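GCN5-related N-acetyltransferase (PDB 2OZG) binds coenzyme A and probably transfers an acetyl group from acetyl-coenzyme A to an amine, perhaps that of an aminoglycoside. Local coordinates at residues F218-T223 / R253-K258. Sequence-based numbering, arbitrary orientation. Where two conformers were deposited one is given.
With COA (coenzyme A), chain C.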
loop_
_atom_site.group_PDB
_atom_site.type_symbol
_atom_site.label_atom_id
_atom_site.label_comp_id
_atom_site.label_asym_id
_atom_site.label_seq_id
_atom_site.Cartn_x
_atom_site.Cartn_y
_atom_site.Cartn_z
ATOM N N PHE A 218 -10.280 3.374 27.523
ATOM C CA PHE A 218 -9.564 2.986 26.347
ATOM C C PHE A 218 -9.101 1.560 26.314
ATOM O O PHE A 218 -9.122 0.827 27.324
ATOM C CB PHE A 218 -8.429 3.992 26.134
ATOM C CG PHE A 218 -7.274 3.868 27.139
ATOM C CD1 PHE A 218 -6.240 2.969 26.902
ATOM C CD2 PHE A 218 -7.229 4.636 28.296
ATOM C CE1 PHE A 218 -5.201 2.798 27.809
ATOM C CE2 PHE A 218 -6.145 4.509 29.180
ATOM C CZ PHE A 218 -5.134 3.585 28.909
ATOM N N THR A 219 -8.721 1.141 25.121
ATOM C CA THR A 219 -8.107 -0.160 24.889
ATOM C C THR A 219 -6.802 0.092 24.117
ATOM O O THR A 219 -6.568 1.198 23.601
ATOM C CB THR A 219 -8.991 -1.132 24.041
ATOM O OG1 THR A 219 -9.313 -0.523 22.793
ATOM C CG2 THR A 219 -10.269 -1.519 24.765
ATOM N N GLN A 220 -5.927 -0.893 24.081
ATOM C CA GLN A 220 -4.686 -0.756 23.362
ATOM C C GLN A 220 -4.550 -2.044 22.597
ATOM O O GLN A 220 -4.967 -3.087 23.089
ATOM C CB GLN A 220 -3.497 -0.734 24.323
ATOM C CG GLN A 220 -3.569 0.217 25.468
ATOM C CD GLN A 220 -2.272 0.176 26.238
ATOM O OE1 GLN A 220 -1.839 -0.897 26.728
ATOM N NE2 GLN A 220 -1.618 1.311 26.309
ATOM N N GLU A 221 -3.840 -2.000 21.484
ATOM C CA GLU A 221 -3.567 -3.213 20.727
ATOM C C GLU A 221 -2.402 -2.977 19.825
ATOM O O GLU A 221 -2.066 -1.840 19.535
ATOM C CB GLU A 221 -4.783 -3.635 19.883
ATOM C CG GLU A 221 -5.349 -2.529 19.021
ATOM C CD GLU A 221 -6.578 -2.969 18.209
ATOM O OE1 GLU A 221 -6.465 -3.995 17.515
ATOM O OE2 GLU A 221 -7.633 -2.283 18.278
ATOM N N ARG A 222 -1.799 -4.078 19.376
ATOM C CA ARG A 222 -0.735 -4.062 18.388
ATOM C C ARG A 222 -1.315 -4.626 17.107
ATOM O O ARG A 222 -1.925 -5.693 17.132
ATOM C CB ARG A 222 0.424 -4.936 18.797
ATOM C CG ARG A 222 1.131 -4.385 19.981
ATOM C CD ARG A 222 2.476 -5.100 20.203
ATOM N NE ARG A 222 3.146 -4.473 21.332
ATOM C CZ ARG A 222 3.805 -3.319 21.272
ATOM N NH1 ARG A 222 3.946 -2.662 20.123
ATOM N NH2 ARG A 222 4.338 -2.813 22.365
ATOM N N THR A 223 -1.126 -3.912 16.001
ATOM C CA THR A 223 -1.636 -4.336 14.694
ATOM C C THR A 223 -0.455 -4.572 13.755
ATOM O O THR A 223 0.698 -4.630 14.217
ATOM C CB THR A 223 -2.573 -3.255 14.117
ATOM O OG1 THR A 223 -1.804 -2.146 13.625
ATOM C CG2 THR A 223 -3.579 -2.788 15.198
ATOM N N ARG A 253 3.873 7.762 24.404
ATOM C CA ARG A 253 4.612 7.856 23.158
ATOM C C ARG A 253 5.683 6.818 22.968
ATOM O O ARG A 253 5.988 6.456 21.850
ATOM C CB ARG A 253 5.204 9.229 22.987
ATOM C CG ARG A 253 6.366 9.556 23.852
ATOM C CD ARG A 253 6.674 11.041 23.757
ATOM N NE ARG A 253 7.707 11.436 24.729
ATOM C CZ ARG A 253 7.497 11.827 25.993
ATOM N NH1 ARG A 253 6.271 11.922 26.527
ATOM N NH2 ARG A 253 8.543 12.146 26.747
ATOM N N SER A 254 6.262 6.310 24.038
ATOM C CA SER A 254 7.274 5.299 23.809
ATOM C C SER A 254 6.679 3.924 23.538
ATOM O O SER A 254 7.419 3.087 23.025
ATOM C CB SER A 254 8.214 5.193 24.973
ATOM O OG SER A 254 7.502 4.704 26.113
ATOM N N GLN A 255 5.409 3.720 23.982
ATOM C CA GLN A 255 4.674 2.435 23.882
ATOM C C GLN A 255 3.611 2.348 22.781
ATOM O O GLN A 255 3.228 1.255 22.373
ATOM C CB GLN A 255 4.014 1.975 25.250
ATOM C CG GLN A 255 3.014 2.895 26.060
ATOM C CD GLN A 255 1.857 2.108 26.832
ATOM O OE1 GLN A 255 1.167 1.228 26.257
ATOM N NE2 GLN A 255 1.618 2.475 28.113
ATOM N N ILE A 256 3.130 3.503 22.342
ATOM C CA ILE A 256 1.981 3.613 21.434
ATOM C C ILE A 256 2.310 4.529 20.254
ATOM O O ILE A 256 2.584 5.662 20.449
ATOM C CB ILE A 256 0.816 4.221 22.192
ATOM C CG1 ILE A 256 0.366 3.318 23.357
ATOM C CG2 ILE A 256 -0.379 4.538 21.275
ATOM C CD1 ILE A 256 -0.088 1.928 22.876
ATOM N N ASP A 257 2.163 4.043 19.032
ATOM C CA ASP A 257 2.404 4.856 17.827
ATOM C C ASP A 257 1.287 5.873 17.502
ATOM O O ASP A 257 1.558 7.006 17.146
ATOM C CB ASP A 257 2.513 3.932 16.610
ATOM C CG ASP A 257 3.656 2.926 16.740
ATOM O OD1 ASP A 257 4.728 3.342 17.204
ATOM O OD2 ASP A 257 3.449 1.735 16.409
ATOM N N LYS A 258 0.040 5.455 17.644
ATOM C CA LYS A 258 -1.114 6.276 17.259
ATOM C C LYS A 258 -2.221 6.208 18.285
ATOM O O LYS A 258 -2.448 5.139 18.873
ATOM C CB LYS A 258 -1.603 5.682 15.928
ATOM C CG LYS A 258 -2.715 6.319 15.268
ATOM C CD LYS A 258 -2.961 5.714 13.859
ATOM C CE LYS A 258 -1.936 6.204 12.831
ATOM N NZ LYS A 258 -2.364 5.870 11.431
HETATM N N1A COA C . 10.679 9.345 25.074
HETATM C C2A COA C . 11.816 10.028 25.306
HETATM N N3A COA C . 12.260 10.280 26.554
HETATM C C4A COA C . 11.538 9.845 27.616
HETATM C C5A COA C . 10.350 9.146 27.426
HETATM C C6A COA C . 9.927 8.900 26.104
HETATM N N6A COA C . 8.796 8.228 25.798
HETATM N N7A COA C . 9.877 8.867 28.664
HETATM C C8A COA C . 10.738 9.377 29.580
HETATM N N9A COA C . 11.751 9.968 28.924
HETATM C C1B COA C . 12.952 10.673 29.465
HETATM C C2B COA C . 12.619 12.090 29.928
HETATM O O2B COA C . 12.674 13.054 28.851
HETATM C C3B COA C . 13.626 12.315 31.049
HETATM O O3B COA C . 14.776 13.060 30.623
HETATM P P3B COA C . 14.883 14.657 30.939
HETATM O O7A COA C . 15.265 14.710 32.408
HETATM O O8A COA C . 15.919 15.141 29.930
HETATM O O9A COA C . 13.488 15.227 30.707
HETATM C C4B COA C . 14.030 10.927 31.542
HETATM O O4B COA C . 13.528 9.984 30.588
HETATM C C5B COA C . 13.476 10.622 32.935
HETATM O O5B COA C . 12.043 10.573 32.863
HETATM P P1A COA C . 11.112 9.737 33.908
HETATM O O1A COA C . 11.989 9.037 34.920
HETATM O O2A COA C . 10.026 10.688 34.410
HETATM O O3A COA C . 10.392 8.665 32.905
HETATM P P2A COA C . 8.881 8.061 33.111
HETATM O O4A COA C . 8.740 7.761 34.605
HETATM O O5A COA C . 7.898 9.047 32.481
HETATM O O6A COA C . 8.951 6.657 32.220
HETATM C CBP COA C . 8.290 4.950 30.414
HETATM C CCP COA C . 7.915 6.130 31.337
HETATM C CDP COA C . 9.334 4.138 31.178
HETATM C CEP COA C . 9.041 5.570 29.239
HETATM C CAP COA C . 6.977 4.108 30.073
HETATM O OAP COA C . 6.869 2.870 30.855
HETATM C C9P COA C . 6.548 3.731 28.628
HETATM O O9P COA C . 5.899 4.594 27.823
HETATM N N8P COA C . 6.679 2.502 28.090
HETATM C C7P COA C . 7.273 1.226 28.496
HETATM C C6P COA C . 8.265 0.998 27.367
HETATM C C5P COA C . 9.675 1.364 27.805
HETATM O O5P COA C . 9.910 2.432 28.366
HETATM N N4P COA C . 10.649 0.485 27.525
HETATM C C3P COA C . 12.070 0.639 27.827
HETATM C C2P COA C . 12.708 -0.675 27.433
HETATM S S1P COA C . 12.202 -2.020 28.583
HETATM O O HOH W 1 5.175 0.271 20.236
#
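Q220 and Q255 meet through their terminal amides, an example of how a strand and a loop can be joined by side chains while their backbones stay apart. Q220 NE2 lies 2.8 Å from Q255 OE1, a pairing of end atoms that is doubtful, and the two side chains cross at about a right angle, with amide planes 78° apart. I256 adds an apolar surface: with CG1 anti to the carbonyl carbon (chi1 -63°), its CD1 comes within 3.8 Å of Q220 NE2. Within the second GNAT-family domain, these residues link strand 211-222 to the loop between helix 239-250 and strand 258-263. At the exposed margin, R222 works through water: NH1 donates to a water in the guanidinium plane (3.2 Å), which in turn donates to Q255 O (3.1 Å). V32 of the second subunit packs on Q220, R222 and I256, and F31 O of that subunit accepts a hydrogen bond from R222 NH2. Against the loop lies a coenzyme A hydrogen-bonded by backbone amides of the second subunit. Its adenine amino group, N6A, rests 3.4 Å above one face of the R253 guanidinium, offset toward the rim, and R253 NH2 is 3.6 Å from C5A of the adenine; with an alanine in its place, the adenine is likely to lose the guanidinium that lies against it.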